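Local coordinates for glucose-6-phosphate 1-dehydrogenase (Kluyveromyces lactis, PDB 7E6I), which oxidises D-glucose 6-phosphate to 6-phospho-D-glucono-1,5-lactone while reducing NADP+ to NADPH, the first step of the oxidative pentose phosphate pathway, at residues L185-V190 and P412-S417; R180-L185 and L246-T251; G344-R349 and R371-E376. All coordinates share one frame; numbering follows the deposited sequence.

Contact 1 of 3, residues L185-V190 and P412-S417; sequences LGKEMV and PEAYES. With BG6 (6-O-phosphono-beta-D-glucopyranose), chain B.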
loop_
_atom_site.group_PDB
_atom_site.type_symbol
_atom_site.label_atom_id
_atom_site.label_comp_id
_atom_site.label_asym_id
_atom_site.label_seq_id
_atom_site.Cartn_x
_atom_site.Cartn_y
_atom_site.Cartn_z
ATOM N N LEU A 185 -0.666 -1.640 3.188
ATOM C CA LEU A 185 -0.430 -2.247 4.485
ATOM C C LEU A 185 -1.474 -1.848 5.520
ATOM O O LEU A 185 -1.463 -2.409 6.622
ATOM C CB LEU A 185 0.972 -1.877 4.971
ATOM C CG LEU A 185 2.123 -2.392 4.103
ATOM C CD1 LEU A 185 3.464 -2.124 4.764
ATOM C CD2 LEU A 185 1.958 -3.872 3.845
ATOM N N GLY A 186 -2.380 -0.924 5.206
ATOM C CA GLY A 186 -3.460 -0.609 6.123
ATOM C C GLY A 186 -4.812 -1.170 5.723
ATOM O O GLY A 186 -5.801 -0.948 6.431
ATOM N N LYS A 187 -4.874 -1.881 4.592
ATOM C CA LYS A 187 -6.124 -2.462 4.116
ATOM C C LYS A 187 -6.470 -3.711 4.914
ATOM O O LYS A 187 -5.603 -4.534 5.218
ATOM C CB LYS A 187 -6.019 -2.815 2.636
ATOM C CG LYS A 187 -5.897 -1.617 1.710
ATOM C CD LYS A 187 -5.891 -2.050 0.251
ATOM C CE LYS A 187 -5.585 -0.873 -0.663
ATOM N NZ LYS A 187 -6.809 -0.110 -1.076
ATOM N N GLU A 188 -7.758 -3.854 5.242
ATOM C CA GLU A 188 -8.192 -4.897 6.165
ATOM C C GLU A 188 -7.714 -6.267 5.708
ATOM O O GLU A 188 -7.101 -7.010 6.477
ATOM C CB GLU A 188 -9.715 -4.863 6.297
ATOM C CG GLU A 188 -10.335 -6.079 6.954
ATOM C CD GLU A 188 -10.063 -6.174 8.460
ATOM O OE1 GLU A 188 -9.634 -5.167 9.067
ATOM O OE2 GLU A 188 -10.282 -7.270 9.037
ATOM N N MET A 189 -7.937 -6.600 4.436
ATOM C CA MET A 189 -7.601 -7.944 3.982
ATOM C C MET A 189 -6.094 -8.142 3.872
ATOM O O MET A 189 -5.603 -9.257 4.077
ATOM C CB MET A 189 -8.289 -8.246 2.649
ATOM C CG MET A 189 -8.191 -9.706 2.218
ATOM S SD MET A 189 -9.180 -10.837 3.238
ATOM C CE MET A 189 -10.648 -9.859 3.461
ATOM N N VAL A 190 -5.333 -7.091 3.562
ATOM C CA VAL A 190 -3.887 -7.246 3.613
ATOM C C VAL A 190 -3.437 -7.567 5.038
ATOM O O VAL A 190 -2.565 -8.422 5.248
ATOM C CB VAL A 190 -3.187 -5.994 3.052
ATOM C CG1 VAL A 190 -1.665 -6.146 3.145
ATOM C CG2 VAL A 190 -3.603 -5.774 1.605
ATOM N N PRO A 412 -11.989 0.193 9.562
ATOM C CA PRO A 412 -11.348 1.463 9.215
ATOM C C PRO A 412 -10.817 1.474 7.792
ATOM O O PRO A 412 -10.521 0.438 7.196
ATOM C CB PRO A 412 -10.196 1.557 10.219
ATOM C CG PRO A 412 -9.928 0.149 10.584
ATOM C CD PRO A 412 -11.241 -0.543 10.592
ATOM N N GLU A 413 -10.685 2.685 7.257
ATOM C CA GLU A 413 -9.922 2.916 6.041
ATOM C C GLU A 413 -8.427 2.744 6.306
ATOM O O GLU A 413 -7.960 2.804 7.449
ATOM C CB GLU A 413 -10.187 4.325 5.505
ATOM C CG GLU A 413 -11.618 4.563 5.103
ATOM C CD GLU A 413 -11.854 4.255 3.644
ATOM O OE1 GLU A 413 -10.967 3.625 3.018
ATOM O OE2 GLU A 413 -12.928 4.634 3.127
ATOM N N ALA A 414 -7.667 2.560 5.217
ATOM C CA ALA A 414 -6.231 2.319 5.336
ATOM C C ALA A 414 -5.550 3.383 6.194
ATOM O O ALA A 414 -4.830 3.067 7.148
ATOM C CB ALA A 414 -5.597 2.260 3.945
ATOM N N TYR A 415 -5.780 4.656 5.880
ATOM C CA TYR A 415 -5.093 5.709 6.612
ATOM C C TYR A 415 -5.554 5.796 8.053
ATOM O O TYR A 415 -4.760 6.164 8.926
ATOM C CB TYR A 415 -5.297 7.046 5.920
ATOM C CG TYR A 415 -4.499 7.145 4.673
ATOM C CD1 TYR A 415 -3.113 7.176 4.721
ATOM C CD2 TYR A 415 -5.125 7.206 3.440
ATOM C CE1 TYR A 415 -2.369 7.261 3.576
ATOM C CE2 TYR A 415 -4.390 7.293 2.282
ATOM C CZ TYR A 415 -3.014 7.325 2.355
ATOM O OH TYR A 415 -2.283 7.418 1.194
ATOM N N GLU A 416 -6.822 5.484 8.325
ATOM C CA GLU A 416 -7.274 5.417 9.711
ATOM C C GLU A 416 -6.507 4.349 10.475
ATOM O O GLU A 416 -5.948 4.612 11.546
ATOM C CB GLU A 416 -8.780 5.161 9.763
ATOM C CG GLU A 416 -9.586 6.390 9.340
ATOM C CD GLU A 416 -10.965 6.077 8.765
ATOM O OE1 GLU A 416 -11.656 7.041 8.350
ATOM O OE2 GLU A 416 -11.357 4.890 8.729
ATOM N N SER A 417 -6.447 3.141 9.921
ATOM C CA SER A 417 -5.707 2.063 10.561
ATOM C C SER A 417 -4.249 2.448 10.763
ATOM O O SER A 417 -3.659 2.166 11.816
ATOM C CB SER A 417 -5.827 0.795 9.710
ATOM O OG SER A 417 -4.951 -0.232 10.154
HETATM C C1 BG6 B . -1.456 4.743 -5.910
HETATM C C2 BG6 B . -1.155 4.788 -7.407
HETATM O O1 BG6 B . -0.353 4.472 -5.139
HETATM O O5 BG6 B . -2.452 3.654 -5.644
HETATM C C3 BG6 B . -2.396 4.970 -8.208
HETATM O O2 BG6 B . -0.224 5.834 -7.721
HETATM C C4 BG6 B . -3.373 3.870 -7.948
HETATM O O3 BG6 B . -2.087 4.950 -9.628
HETATM C C5 BG6 B . -3.686 3.773 -6.454
HETATM O O4 BG6 B . -4.561 4.123 -8.708
HETATM C C6 BG6 B . -4.527 2.578 -6.100
HETATM O O6 BG6 B . -4.733 2.594 -4.699
HETATM P P BG6 B . -6.164 1.985 -4.116
HETATM O O1P BG6 B . -6.201 0.606 -4.745
HETATM O O2P BG6 B . -7.290 2.873 -4.574
HETATM O O3P BG6 B . -6.207 1.919 -2.590
#
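G186 and A414 bring two backbones almost into touch, their CA atoms 4.1 Å apart. G186 has no side chain to intervene, and a CB placed on it would collide with A414 O. The approach is made by a CA-H...O contact: A414 CA lies 3.5 Å from G186 O, nearly straight at 168°. S417 packs its CB 3.7 Å from the same G186 O, while its OG bonds to K191.

Within 412-417, E416 OE2 accepts from E413 N at 2.7 Å, one of the two bonds of a capping box, at the start of helix 414-423.

K187 can be followed outward from G186. Its CB starts away from 412-417, and its CG skirts the A414 methyl, 4.5 Å from A414 CB. CD passes I372, and CE reaches 3.4 Å from BG6 O3P. A bend at the last torsion (chi4 -88°) sets NZ against the phosphate, with a 2.6 Å hydrogen bond from K187 NZ to BG6 O3P. Q373 OE1 takes a second bond from NZ, and the Y184 ring gives it a cation-pi neighbour. Following the 3-10 segment at an N-cap position, K187 is a lysine of the glucose 6-phosphate site, where it holds the phosphate.

Contact 2 of 3, residues R180-L185 and L246-T251; sequences RIDHYL and LLQVLT. With BG6 (6-O-phosphono-beta-D-glucopyranose), chain B.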
loop_
_atom_site.group_PDB
_atom_site.type_symbol
_atom_site.label_atom_id
_atom_site.label_comp_id
_atom_site.label_asym_id
_atom_site.label_seq_id
_atom_site.Cartn_x
_atom_site.Cartn_y
_atom_site.Cartn_z
ATOM N N ARG A 180 7.148 5.085 7.528
ATOM C CA ARG A 180 7.001 5.169 6.079
ATOM C C ARG A 180 5.777 4.382 5.640
ATOM O O ARG A 180 5.661 3.186 5.915
ATOM C CB ARG A 180 8.238 4.624 5.363
ATOM C CG ARG A 180 9.507 5.443 5.512
ATOM C CD ARG A 180 10.619 4.828 4.669
ATOM N NE ARG A 180 11.956 5.230 5.094
ATOM C CZ ARG A 180 12.575 4.767 6.181
ATOM N NH1 ARG A 180 11.981 3.878 6.956
ATOM N NH2 ARG A 180 13.800 5.185 6.490
ATOM N N ILE A 181 4.897 5.041 4.918
ATOM C CA ILE A 181 3.597 4.492 4.583
ATOM C C ILE A 181 3.611 3.930 3.169
ATOM O O ILE A 181 4.011 4.614 2.211
ATOM C CB ILE A 181 2.498 5.552 4.735
ATOM C CG1 ILE A 181 2.089 5.668 6.201
ATOM C CG2 ILE A 181 1.288 5.202 3.846
ATOM C CD1 ILE A 181 0.870 6.547 6.407
ATOM N N ASP A 182 3.194 2.665 3.057
ATOM C CA ASP A 182 2.584 2.087 1.862
ATOM C C ASP A 182 1.146 1.781 2.268
ATOM O O ASP A 182 0.914 0.937 3.143
ATOM C CB ASP A 182 3.343 0.833 1.429
ATOM C CG ASP A 182 2.817 0.232 0.132
ATOM O OD1 ASP A 182 1.574 0.082 -0.019
ATOM O OD2 ASP A 182 3.662 -0.113 -0.732
ATOM N N HIS A 183 0.175 2.491 1.682
ATOM C CA HIS A 183 -1.167 2.437 2.269
ATOM C C HIS A 183 -1.831 1.069 2.109
ATOM O O HIS A 183 -2.770 0.769 2.849
ATOM C CB HIS A 183 -2.060 3.551 1.702
ATOM C CG HIS A 183 -2.654 3.254 0.355
ATOM N ND1 HIS A 183 -1.989 3.507 -0.832
ATOM C CD2 HIS A 183 -3.868 2.754 0.007
ATOM C CE1 HIS A 183 -2.761 3.156 -1.848
ATOM N NE2 HIS A 183 -3.908 2.700 -1.367
ATOM N N TYR A 184 -1.344 0.215 1.205
ATOM C CA TYR A 184 -1.889 -1.143 1.129
ATOM C C TYR A 184 -1.754 -1.886 2.452
ATOM O O TYR A 184 -2.637 -2.680 2.816
ATOM C CB TYR A 184 -1.203 -1.931 0.017
ATOM C CG TYR A 184 -1.924 -1.815 -1.300
ATOM C CD1 TYR A 184 -2.332 -0.564 -1.782
ATOM C CD2 TYR A 184 -2.220 -2.945 -2.054
ATOM C CE1 TYR A 184 -3.005 -0.448 -2.988
ATOM C CE2 TYR A 184 -2.889 -2.845 -3.256
ATOM C CZ TYR A 184 -3.276 -1.598 -3.724
ATOM O OH TYR A 184 -3.946 -1.504 -4.927
ATOM N N LEU A 185 -0.666 -1.640 3.188
ATOM C CA LEU A 185 -0.430 -2.247 4.485
ATOM C C LEU A 185 -1.474 -1.848 5.520
ATOM O O LEU A 185 -1.463 -2.409 6.622
ATOM C CB LEU A 185 0.972 -1.877 4.971
ATOM C CG LEU A 185 2.123 -2.392 4.103
ATOM C CD1 LEU A 185 3.464 -2.124 4.764
ATOM C CD2 LEU A 185 1.958 -3.872 3.845
ATOM N N LEU A 246 2.123 -3.999 -4.660
ATOM C CA LEU A 246 2.057 -5.423 -4.980
ATOM C C LEU A 246 3.235 -6.184 -4.376
ATOM O O LEU A 246 3.071 -7.317 -3.900
ATOM C CB LEU A 246 1.989 -5.608 -6.499
ATOM C CG LEU A 246 0.726 -5.055 -7.200
ATOM C CD1 LEU A 246 0.450 -5.778 -8.512
ATOM C CD2 LEU A 246 -0.506 -5.132 -6.270
ATOM N N LEU A 247 4.431 -5.589 -4.385
ATOM C CA LEU A 247 5.573 -6.255 -3.769
ATOM C C LEU A 247 5.345 -6.456 -2.277
ATOM O O LEU A 247 5.693 -7.506 -1.724
ATOM C CB LEU A 247 6.853 -5.461 -4.013
ATOM C CG LEU A 247 8.129 -6.147 -3.510
ATOM C CD1 LEU A 247 8.240 -7.554 -4.109
ATOM C CD2 LEU A 247 9.373 -5.319 -3.838
ATOM N N GLN A 248 4.743 -5.470 -1.615
ATOM C CA GLN A 248 4.416 -5.609 -0.199
ATOM C C GLN A 248 3.542 -6.834 0.043
ATOM O O GLN A 248 3.862 -7.683 0.882
ATOM C CB GLN A 248 3.707 -4.349 0.300
ATOM C CG GLN A 248 4.629 -3.186 0.629
ATOM C CD GLN A 248 5.580 -3.495 1.776
ATOM O OE1 GLN A 248 5.365 -4.429 2.542
ATOM N NE2 GLN A 248 6.635 -2.709 1.897
ATOM N N VAL A 249 2.427 -6.935 -0.691
ATOM C CA VAL A 249 1.541 -8.089 -0.576
ATOM C C VAL A 249 2.318 -9.386 -0.764
ATOM O O VAL A 249 2.187 -10.331 0.021
ATOM C CB VAL A 249 0.396 -7.979 -1.597
ATOM C CG1 VAL A 249 -0.367 -9.307 -1.677
ATOM C CG2 VAL A 249 -0.515 -6.814 -1.246
ATOM N N LEU A 250 3.121 -9.459 -1.828
ATOM C CA LEU A 250 3.825 -10.699 -2.151
ATOM C C LEU A 250 4.756 -11.081 -1.021
ATOM O O LEU A 250 4.899 -12.256 -0.662
ATOM C CB LEU A 250 4.606 -10.517 -3.455
ATOM C CG LEU A 250 5.503 -11.665 -3.908
ATOM C CD1 LEU A 250 4.655 -12.943 -4.110
ATOM C CD2 LEU A 250 6.256 -11.278 -5.186
ATOM N N THR A 251 5.355 -10.074 -0.424
ATOM C CA THR A 251 6.247 -10.268 0.705
ATOM C C THR A 251 5.505 -10.892 1.894
ATOM O O THR A 251 5.997 -11.834 2.530
ATOM C CB THR A 251 6.855 -8.888 0.994
ATOM O OG1 THR A 251 8.226 -8.886 0.615
ATOM C CG2 THR A 251 6.720 -8.486 2.355
HETATM C C1 BG6 B . -1.456 4.743 -5.910
HETATM C C2 BG6 B . -1.155 4.788 -7.407
HETATM O O1 BG6 B . -0.353 4.472 -5.139
HETATM O O5 BG6 B . -2.452 3.654 -5.644
HETATM C C3 BG6 B . -2.396 4.970 -8.208
HETATM O O2 BG6 B . -0.224 5.834 -7.721
HETATM C C4 BG6 B . -3.373 3.870 -7.948
HETATM O O3 BG6 B . -2.087 4.950 -9.628
HETATM C C5 BG6 B . -3.686 3.773 -6.454
HETATM O O4 BG6 B . -4.561 4.123 -8.708
HETATM C C6 BG6 B . -4.527 2.578 -6.100
HETATM O O6 BG6 B . -4.733 2.594 -4.699
HETATM P P BG6 B . -6.164 1.985 -4.116
HETATM O O1P BG6 B . -6.201 0.606 -4.745
HETATM O O2P BG6 B . -7.290 2.873 -4.574
HETATM O O3P BG6 B . -6.207 1.919 -2.590
HETATM O O HOH W 1 6.366 -0.167 -0.382
#
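L185 straddles the amide end of Q248, the two side chains crossing at about a right angle: L185 CD1 and CD2 each lie 3.7 Å from Q248 OE1. D182 slides past Q248 in the opposite direction, D182 OD2 coming 3.5 Å from Q248 CG. Its carboxylate plane stands 70° from the amide, and a water bridges them, donating to D182 OD2 and accepting a weak bond from Q248 NE2. Further along the 3-10 segment, Y184 turns its ring edge to V249, with CD2 4.3 Å from V249 CG2, and L246 CD2 adds a looser apolar contact.

What sets these groups comes next. With D182 CG anti to the backbone N (chi1 -176°), it lies 3.9 Å from Q248 CG. D182 OD1 accepts from Y184 N at 3.2 Å through its anti lone pair, an Asx turn. H245 ND1 is hydrogen-bonded to the same oxygen, which probably helps to position H245, the likely proton acceptor. Within the same turn, H183 NE2 bonds BG6 O3P at 2.7 Å and 168°.

Around this core, K270 of helix 263-276 and E435 of helix 433-451 hold the Q248 amide. F219 of strand 212-220 lies against Y184, and helix 236-254 packs against the turn and 3-10 segment that follow edge strand 178-181.

Contact 3 of 3, residues G344-R349 and R371-E376; sequences GKVEIR and RIQPNE. With BG6 (6-O-phosphono-beta-D-glucopyranose), chain B.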
loop_
_atom_site.group_PDB
_atom_site.type_symbol
_atom_site.label_atom_id
_atom_site.label_comp_id
_atom_site.label_asym_id
_atom_site.label_seq_id
_atom_site.Cartn_x
_atom_site.Cartn_y
_atom_site.Cartn_z
ATOM N N GLY A 344 -12.081 -3.222 -11.905
ATOM C CA GLY A 344 -11.209 -2.855 -10.807
ATOM C C GLY A 344 -11.167 -3.980 -9.791
ATOM O O GLY A 344 -12.207 -4.470 -9.344
ATOM N N LYS A 345 -9.951 -4.372 -9.422
ATOM C CA LYS A 345 -9.733 -5.587 -8.647
ATOM C C LYS A 345 -8.300 -5.646 -8.150
ATOM O O LYS A 345 -7.359 -5.408 -8.920
ATOM C CB LYS A 345 -10.009 -6.799 -9.532
ATOM C CG LYS A 345 -10.443 -8.028 -8.864
ATOM C CD LYS A 345 -10.913 -9.011 -9.938
ATOM C CE LYS A 345 -9.767 -9.672 -10.678
ATOM N NZ LYS A 345 -10.122 -11.084 -11.045
ATOM N N VAL A 346 -8.106 -5.995 -6.885
ATOM C CA VAL A 346 -6.807 -6.444 -6.408
ATOM C C VAL A 346 -6.999 -7.814 -5.786
ATOM O O VAL A 346 -7.853 -7.989 -4.906
ATOM C CB VAL A 346 -6.174 -5.464 -5.408
ATOM C CG1 VAL A 346 -4.932 -6.103 -4.778
ATOM C CG2 VAL A 346 -5.798 -4.154 -6.109
ATOM N N GLU A 347 -6.184 -8.774 -6.214
ATOM C CA GLU A 347 -6.502 -10.168 -5.958
ATOM C C GLU A 347 -5.224 -10.991 -5.867
ATOM O O GLU A 347 -4.252 -10.741 -6.594
ATOM C CB GLU A 347 -7.402 -10.697 -7.083
ATOM C CG GLU A 347 -8.167 -11.916 -6.757
ATOM C CD GLU A 347 -9.250 -12.193 -7.792
ATOM O OE1 GLU A 347 -8.920 -12.812 -8.842
ATOM O OE2 GLU A 347 -10.423 -11.793 -7.546
ATOM N N ILE A 348 -5.256 -11.995 -4.987
ATOM C CA ILE A 348 -4.201 -12.995 -4.843
ATOM C C ILE A 348 -4.759 -14.329 -5.307
ATOM O O ILE A 348 -5.832 -14.740 -4.862
ATOM C CB ILE A 348 -3.730 -13.117 -3.383
ATOM C CG1 ILE A 348 -3.123 -11.814 -2.877
ATOM C CG2 ILE A 348 -2.789 -14.315 -3.217
ATOM C CD1 ILE A 348 -3.225 -11.712 -1.369
ATOM N N ARG A 349 -4.020 -15.037 -6.152
ATOM C CA ARG A 349 -4.487 -16.330 -6.648
ATOM C C ARG A 349 -3.371 -17.340 -6.475
ATOM O O ARG A 349 -2.265 -17.141 -6.986
ATOM C CB ARG A 349 -4.911 -16.243 -8.115
ATOM C CG ARG A 349 -5.647 -17.466 -8.650
ATOM C CD ARG A 349 -6.104 -17.209 -10.085
ATOM N NE ARG A 349 -7.188 -16.236 -10.090
ATOM C CZ ARG A 349 -8.458 -16.572 -9.903
ATOM N NH1 ARG A 349 -8.784 -17.863 -9.734
ATOM N NH2 ARG A 349 -9.398 -15.629 -9.883
ATOM N N ARG A 371 -9.562 -11.955 -2.351
ATOM C CA ARG A 371 -9.874 -10.646 -2.913
ATOM C C ARG A 371 -9.603 -9.572 -1.874
ATOM O O ARG A 371 -10.235 -9.550 -0.815
ATOM C CB ARG A 371 -11.319 -10.523 -3.398
ATOM C CG ARG A 371 -11.457 -9.354 -4.398
ATOM C CD ARG A 371 -12.728 -9.381 -5.182
ATOM N NE ARG A 371 -12.496 -9.808 -6.553
ATOM C CZ ARG A 371 -13.452 -10.316 -7.324
ATOM N NH1 ARG A 371 -14.679 -10.445 -6.828
ATOM N NH2 ARG A 371 -13.193 -10.708 -8.577
ATOM N N ILE A 372 -8.683 -8.666 -2.193
ATOM C CA ILE A 372 -8.422 -7.557 -1.287
ATOM C C ILE A 372 -9.445 -6.454 -1.484
ATOM O O ILE A 372 -9.916 -5.846 -0.516
ATOM C CB ILE A 372 -6.987 -7.060 -1.489
ATOM C CG1 ILE A 372 -6.024 -8.089 -0.913
ATOM C CG2 ILE A 372 -6.802 -5.661 -0.888
ATOM C CD1 ILE A 372 -4.896 -8.379 -1.817
ATOM N N GLN A 373 -9.827 -6.204 -2.731
ATOM C CA GLN A 373 -10.800 -5.174 -3.053
ATOM C C GLN A 373 -11.295 -5.431 -4.463
ATOM O O GLN A 373 -10.532 -5.931 -5.294
ATOM C CB GLN A 373 -10.179 -3.774 -2.932
ATOM C CG GLN A 373 -9.190 -3.414 -4.020
ATOM C CD GLN A 373 -8.439 -2.127 -3.692
ATOM O OE1 GLN A 373 -8.178 -1.833 -2.525
ATOM N NE2 GLN A 373 -8.091 -1.357 -4.718
ATOM N N PRO A 374 -12.564 -5.106 -4.772
ATOM C CA PRO A 374 -13.560 -4.476 -3.896
ATOM C C PRO A 374 -14.168 -5.318 -2.770
ATOM O O PRO A 374 -14.192 -4.833 -1.639
ATOM C CB PRO A 374 -14.671 -4.064 -4.863
ATOM C CG PRO A 374 -14.351 -4.694 -6.160
ATOM C CD PRO A 374 -12.904 -4.940 -6.194
ATOM N N ASN A 375 -14.691 -6.510 -3.019
ATOM C CA ASN A 375 -15.516 -7.153 -1.997
ATOM C C ASN A 375 -14.677 -8.184 -1.255
ATOM O O ASN A 375 -14.735 -9.375 -1.545
ATOM C CB ASN A 375 -16.750 -7.792 -2.616
ATOM C CG ASN A 375 -17.429 -6.892 -3.625
ATOM O OD1 ASN A 375 -17.990 -5.854 -3.263
ATOM N ND2 ASN A 375 -17.384 -7.282 -4.904
ATOM N N GLU A 376 -13.886 -7.701 -0.286
ATOM C CA GLU A 376 -13.094 -8.525 0.631
ATOM C C GLU A 376 -13.667 -9.927 0.804
ATOM O O GLU A 376 -14.760 -10.086 1.359
ATOM C CB GLU A 376 -13.012 -7.869 2.014
ATOM C CG GLU A 376 -12.240 -6.589 2.072
ATOM C CD GLU A 376 -13.154 -5.394 2.203
ATOM O OE1 GLU A 376 -14.174 -5.331 1.473
ATOM O OE2 GLU A 376 -12.854 -4.518 3.050
HETATM C C1 BG6 B . -1.456 4.743 -5.910
HETATM C C2 BG6 B . -1.155 4.788 -7.407
HETATM O O1 BG6 B . -0.353 4.472 -5.139
HETATM O O5 BG6 B . -2.452 3.654 -5.644
HETATM C C3 BG6 B . -2.396 4.970 -8.208
HETATM O O2 BG6 B . -0.224 5.834 -7.721
HETATM C C4 BG6 B . -3.373 3.870 -7.948
HETATM O O3 BG6 B . -2.087 4.950 -9.628
HETATM C C5 BG6 B . -3.686 3.773 -6.454
HETATM O O4 BG6 B . -4.561 4.123 -8.708
HETATM C C6 BG6 B . -4.527 2.578 -6.100
HETATM O O6 BG6 B . -4.733 2.594 -4.699
HETATM P P BG6 B . -6.164 1.985 -4.116
HETATM O O1P BG6 B . -6.201 0.606 -4.745
HETATM O O2P BG6 B . -7.290 2.873 -4.574
HETATM O O3P BG6 B . -6.207 1.919 -2.590
#
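E347 OE1 is gripped by two cations, K345 NZ and R349 NH2, which arrive from opposite faces of the carboxylate plane, each 3.0 Å from OE1. Across the contact, R371 NE makes a salt bridge to the other oxygen, E347 OE2, at 3.0 Å, with the guanidinium plane turned 26° from the carboxylate. K345 bends at chi3 (77°), which carries CE over, and its chain crosses R371 at about a right angle, CD 3.2 Å from R371 NH2. An alanine in place of K345 would probably leave E347 OE1 without one of its two cations and R371 freer to turn where the lysine methylenes had lain against it.

The antiparallel backbone carries a classic beta bulge, with I372 and Q373 both facing V346. V346 N bonds Q373 O, while V346 O takes I372 N at 2.9 Å and, weakly, Q373 N. I372 CD1 packs on V346 CG1 and I348 CD1. The Q373 side chain passes V346, CG 3.9 Å from V346 CB; its NE2 bonds BG6 O1P at 2.7 Å and its OE1 accepts from K187 NZ.

Three cations share E347, and E367 also pairs R349; the cluster may stay positive, consistent with K345, R349 and R371 serving the second NADP+ site.

Overall arrangement
All three contacts touch BG6 and gather round its phosphate. Contacts 1 and 2 have centres about 11 Å apart, and each lies about 14 Å from contact 3. Along the chain 180-185 runs through L185 into 185-190; then come 246-251, the two segments of contact 3, and finally 412-417, so contacts 1 and 2 interlock. Contacts 1 and 2 join the chain that follows edge strand 178-181 to helices 414-423 and 236-254, whereas contact 3 pairs neighbouring antiparallel strands 345-352 and 367-373 of the mixed sheet, with the loop after the second. H183, Y184 and K187 from the NAD-binding part and Q373 from the C-terminal part thus line one substrate pocket.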